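PDB 5JLU: adhesin competence repressor from Streptococcus pyogenes serotype M3, which senses zinc and regulates transcription in response, binding DNA as a winged helix-turn-helix repressor of the MarR family. Local coordinates for the interface of chains A and B. Coordinates in Å, arbitrary orientation; residue numbers count along the deposited sequence, not the author numbering. Chains: chain A/B, Adhesin competence repressor.

Contact 1: the interface of chains A and B. Residues chain A 125-126, 129, 137, 140-141; chain B 11, 136, 140.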
loop_
_atom_site.group_PDB
_atom_site.type_symbol
_atom_site.label_atom_id
_atom_site.label_comp_id
_atom_site.label_asym_id
_atom_site.label_seq_id
_atom_site.Cartn_x
_atom_site.Cartn_y
_atom_site.Cartn_z
ATOM N N LEU A 125 16.508 -9.708 -5.749
ATOM C CA LEU A 125 16.559 -9.854 -4.313
ATOM C C LEU A 125 16.438 -11.322 -3.864
ATOM O O LEU A 125 17.114 -11.770 -2.950
ATOM C CB LEU A 125 15.467 -8.982 -3.820
ATOM C CG LEU A 125 14.685 -8.898 -2.573
ATOM C CD1 LEU A 125 13.732 -7.702 -2.826
ATOM C CD2 LEU A 125 13.897 -10.178 -2.335
ATOM N N LEU A 126 15.568 -12.071 -4.543
ATOM C CA LEU A 126 15.411 -13.438 -4.288
ATOM C C LEU A 126 16.749 -14.220 -4.555
ATOM O O LEU A 126 17.152 -15.085 -3.758
ATOM C CB LEU A 126 14.221 -13.928 -5.108
ATOM C CG LEU A 126 12.868 -13.395 -4.603
ATOM C CD1 LEU A 126 11.755 -13.777 -5.575
ATOM C CD2 LEU A 126 12.508 -13.882 -3.232
ATOM N N PHE A 129 19.274 -15.680 -1.953
ATOM C CA PHE A 129 18.914 -16.753 -1.046
ATOM C C PHE A 129 19.253 -18.018 -1.761
ATOM O O PHE A 129 19.059 -18.093 -2.981
ATOM C CB PHE A 129 17.406 -16.670 -0.622
ATOM C CG PHE A 129 17.140 -15.461 0.241
ATOM C CD1 PHE A 129 16.863 -14.222 -0.336
ATOM C CD2 PHE A 129 17.334 -15.526 1.598
ATOM C CE1 PHE A 129 16.686 -13.092 0.466
ATOM C CE2 PHE A 129 17.136 -14.408 2.411
ATOM C CZ PHE A 129 16.832 -13.186 1.845
ATOM N N VAL A 137 11.075 -18.765 2.248
ATOM C CA VAL A 137 10.562 -17.501 1.796
ATOM C C VAL A 137 9.198 -17.712 1.140
ATOM O O VAL A 137 8.283 -16.992 1.449
ATOM C CB VAL A 137 11.553 -16.772 0.890
ATOM C CG1 VAL A 137 10.870 -15.590 0.206
ATOM C CG2 VAL A 137 12.769 -16.335 1.698
ATOM N N PHE A 140 6.662 -18.362 3.749
ATOM C CA PHE A 140 6.304 -17.094 4.392
ATOM C C PHE A 140 5.378 -16.204 3.527
ATOM O O PHE A 140 4.310 -15.770 4.000
ATOM C CB PHE A 140 7.561 -16.338 4.814
ATOM C CG PHE A 140 7.293 -14.969 5.278
ATOM C CD1 PHE A 140 6.611 -14.759 6.459
ATOM C CD2 PHE A 140 7.701 -13.877 4.516
ATOM C CE1 PHE A 140 6.331 -13.471 6.871
ATOM C CE2 PHE A 140 7.403 -12.592 4.906
ATOM C CZ PHE A 140 6.719 -12.396 6.084
ATOM N N VAL A 141 5.721 -15.968 2.266
ATOM C CA VAL A 141 4.924 -15.021 1.476
ATOM C C VAL A 141 3.548 -15.560 1.253
ATOM O O VAL A 141 2.580 -14.780 1.231
ATOM C CB VAL A 141 5.554 -14.535 0.140
ATOM C CG1 VAL A 141 6.925 -13.971 0.379
ATOM C CG2 VAL A 141 5.614 -15.595 -0.916
ATOM N N LEU B 11 5.514 -12.166 -4.797
ATOM C CA LEU B 11 5.824 -10.922 -4.139
ATOM C C LEU B 11 5.021 -9.763 -4.772
ATOM O O LEU B 11 4.517 -8.917 -4.049
ATOM C CB LEU B 11 7.292 -10.572 -4.151
ATOM C CG LEU B 11 8.240 -11.195 -3.157
ATOM C CD1 LEU B 11 9.661 -10.726 -3.437
ATOM C CD2 LEU B 11 7.829 -10.771 -1.762
ATOM N N ILE B 136 15.704 -16.715 8.481
ATOM C CA ILE B 136 15.611 -16.534 7.060
ATOM C C ILE B 136 14.481 -15.549 6.758
ATOM O O ILE B 136 14.631 -14.688 5.911
ATOM C CB ILE B 136 15.349 -17.843 6.395
ATOM C CG1 ILE B 136 16.597 -18.733 6.567
ATOM C CG2 ILE B 136 15.025 -17.673 4.908
ATOM C CD1 ILE B 136 16.242 -20.179 6.341
ATOM N N PHE B 140 14.984 -12.149 4.845
ATOM C CA PHE B 140 14.140 -11.723 3.725
ATOM C C PHE B 140 13.461 -10.350 3.952
ATOM O O PHE B 140 13.580 -9.446 3.103
ATOM C CB PHE B 140 13.112 -12.800 3.394
ATOM C CG PHE B 140 12.099 -12.364 2.421
ATOM C CD1 PHE B 140 12.457 -12.118 1.111
ATOM C CD2 PHE B 140 10.779 -12.171 2.821
ATOM C CE1 PHE B 140 11.508 -11.674 0.211
ATOM C CE2 PHE B 140 9.834 -11.704 1.937
ATOM C CZ PHE B 140 10.204 -11.458 0.634
#
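B:Phe140 pushes its ring into chain A and meets side chains from helices 105-127 and 131-149 and from the loop between them. The packing is tight around this ring. A:Val137 lays methyl CG1 over one face, 3.9 Å from the centroid of the B:Phe140 ring, in a CH-pi contact close to the ring's centre. Its other methyl, CG2, reaches the root of the same side chain, 3.9 Å from B:Phe140 CB. With CG1 anti to the backbone N (chi1 168°), A:Val137 spreads both branches towards the phenylalanine, one for the ring and one for its stem. A:Leu125 comes in at about a right angle, its CD2 3.8 Å from B:Phe140 CE1. At the root of the side chain, A:Phe129 presses CZ against the partner's backbone, 3.6 Å from B:Phe140 CA. At the opposite rim the two copies of Phe140 meet through their edges, A:Phe140 CD2 lying 3.9 Å from B:Phe140 CD2, with no stacking of faces. Contacts thin out towards the margins. A:Val141 CG1 touches both the B:Phe140 rim and B:Leu11, 4.0 Å from B:Leu11 CD2, while B:Ile136 adds a looser methyl contact, CG2 standing 4.1 Å from A:Val137 CG2. The patch is an apolar knob-in-pocket joint of the dimerisation region, joining helix 131-149 of one subunit to helices 105-127 and 131-149 and their connecting loop of the other.

Contact 2: the interface of chains A and B. Residues chain A 11, 140, 143-144; chain B 125-126, 129, 137.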
loop_
_atom_site.group_PDB
_atom_site.type_symbol
_atom_site.label_atom_id
_atom_site.label_comp_id
_atom_site.label_asym_id
_atom_site.label_seq_id
_atom_site.Cartn_x
_atom_site.Cartn_y
_atom_site.Cartn_z
ATOM N N LEU A 11 7.689 -6.443 10.039
ATOM C CA LEU A 11 6.627 -6.628 9.082
ATOM C C LEU A 11 5.721 -5.378 9.037
ATOM O O LEU A 11 5.328 -4.960 7.958
ATOM C CB LEU A 11 5.776 -7.848 9.340
ATOM C CG LEU A 11 6.241 -9.216 8.906
ATOM C CD1 LEU A 11 5.232 -10.266 9.350
ATOM C CD2 LEU A 11 6.363 -9.233 7.396
ATOM N N PHE A 140 6.662 -18.362 3.749
ATOM C CA PHE A 140 6.304 -17.094 4.392
ATOM C C PHE A 140 5.378 -16.204 3.527
ATOM O O PHE A 140 4.310 -15.770 4.000
ATOM C CB PHE A 140 7.561 -16.338 4.814
ATOM C CG PHE A 140 7.293 -14.969 5.278
ATOM C CD1 PHE A 140 6.611 -14.759 6.459
ATOM C CD2 PHE A 140 7.701 -13.877 4.516
ATOM C CE1 PHE A 140 6.331 -13.471 6.871
ATOM C CE2 PHE A 140 7.403 -12.592 4.906
ATOM C CZ PHE A 140 6.719 -12.396 6.084
ATOM N N VAL A 143 1.731 -17.645 3.380
ATOM C CA VAL A 143 0.848 -17.436 4.543
ATOM C C VAL A 143 0.520 -15.956 4.820
ATOM O O VAL A 143 -0.570 -15.605 5.264
ATOM C CB VAL A 143 1.352 -18.111 5.851
ATOM C CG1 VAL A 143 1.474 -19.615 5.675
ATOM C CG2 VAL A 143 2.655 -17.565 6.342
ATOM N N PHE A 144 1.512 -15.105 4.595
ATOM C CA PHE A 144 1.329 -13.687 4.791
ATOM C C PHE A 144 0.221 -13.185 3.880
ATOM O O PHE A 144 -0.679 -12.516 4.330
ATOM C CB PHE A 144 2.653 -12.969 4.545
ATOM C CG PHE A 144 2.685 -11.551 4.958
ATOM C CD1 PHE A 144 1.744 -10.993 5.791
ATOM C CD2 PHE A 144 3.686 -10.760 4.513
ATOM C CE1 PHE A 144 1.830 -9.667 6.169
ATOM C CE2 PHE A 144 3.752 -9.419 4.873
ATOM C CZ PHE A 144 2.840 -8.887 5.712
ATOM N N LEU B 125 1.244 -15.314 12.797
ATOM C CA LEU B 125 1.718 -15.909 11.569
ATOM C C LEU B 125 3.193 -16.347 11.658
ATOM O O LEU B 125 3.578 -17.397 11.165
ATOM C CB LEU B 125 1.458 -14.875 10.540
ATOM C CG LEU B 125 1.983 -14.596 9.191
ATOM C CD1 LEU B 125 1.194 -13.336 8.752
ATOM C CD2 LEU B 125 3.477 -14.312 9.233
ATOM N N LEU B 126 4.009 -15.523 12.315
ATOM C CA LEU B 126 5.356 -15.834 12.533
ATOM C C LEU B 126 5.503 -17.144 13.389
ATOM O O LEU B 126 6.333 -18.017 13.081
ATOM C CB LEU B 126 6.022 -14.604 13.145
ATOM C CG LEU B 126 6.164 -13.430 12.159
ATOM C CD1 LEU B 126 6.665 -12.188 12.888
ATOM C CD2 LEU B 126 7.077 -13.724 11.008
ATOM N N PHE B 129 6.549 -20.719 12.205
ATOM C CA PHE B 129 7.872 -21.002 11.681
ATOM C C PHE B 129 8.702 -21.385 12.860
ATOM O O PHE B 129 8.532 -20.797 13.935
ATOM C CB PHE B 129 8.453 -19.780 10.889
ATOM C CG PHE B 129 7.684 -19.529 9.615
ATOM C CD1 PHE B 129 6.529 -18.749 9.623
ATOM C CD2 PHE B 129 8.015 -20.203 8.466
ATOM C CE1 PHE B 129 5.783 -18.578 8.455
ATOM C CE2 PHE B 129 7.289 -20.020 7.287
ATOM C CZ PHE B 129 6.162 -19.224 7.284
ATOM N N VAL B 137 13.361 -15.677 7.453
ATOM C CA VAL B 137 12.300 -14.723 7.281
ATOM C C VAL B 137 12.820 -13.322 7.602
ATOM O O VAL B 137 12.586 -12.423 6.836
ATOM C CB VAL B 137 11.057 -15.097 8.086
ATOM C CG1 VAL B 137 10.073 -13.930 8.109
ATOM C CG2 VAL B 137 10.426 -16.360 7.511
#
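B:Phe129 and A:Val143 approach from opposite directions, and the valine methyl CG2 arrives at the ring's edge, in its plane, 3.9 Å from B:Phe129 CE1. That methyl sits between the backbone N and the carbonyl carbon of A:Val143 (chi1 of CG1 -60°), facing the loop residue of the other chain. The same ring packs its CZ on the backbone of helix 131-149, 3.6 Å from A:Phe140 CA. B:Val137 stands CG1 over the face of the A:Phe140 ring, 3.9 Å from its centroid, in a CH-pi contact. B:Leu125, near the end of helix 105-127, works with both branches. Its CD2 is directed at the rim of the A:Phe140 ring, 3.8 Å from A:Phe140 CE1, whereas B:Leu125 CD1 goes to A:Phe144, 3.8 Å from A:Phe144 CD1. The leucine side chain runs roughly perpendicular to A:Phe140 but at a slant to A:Phe144, and CG anti to the backbone N (chi1 160°) carries the fork to helix 131-149 of chain A. B:Leu125 CD1 also lies against that helix's backbone, 4.0 Å from A:Phe144 CA. Within chain A, A:Leu11 turns CD2 to the edge of the A:Phe140 ring, in its plane, and backs it from helix 7-23. This hydrophobic patch extends the hold on helix 131-149 beyond A:Phe140 to its next turn, and so anchors that helix of one subunit to the helix-loop segment of the other in the dimer.

Contact 1 and contact 2 are centred about 10 Å apart, measured between the means of their C-alpha atoms, and A:Phe140 belongs to both. They are overlapping parts of one two-fold symmetric interface: contact 2 largely mirrors contact 1 with the chains exchanged, and adds the turn that carries A:Val143 and A:Phe144. Helices 7-23, 105-127 and 131-149 supply both patches. Helix 105-127 also carries zinc ligands His111 and His115, so this hydrophobic joint may help relate metal binding to the spacing of the two DNA-binding lobes, though the structure alone does not show that coupling.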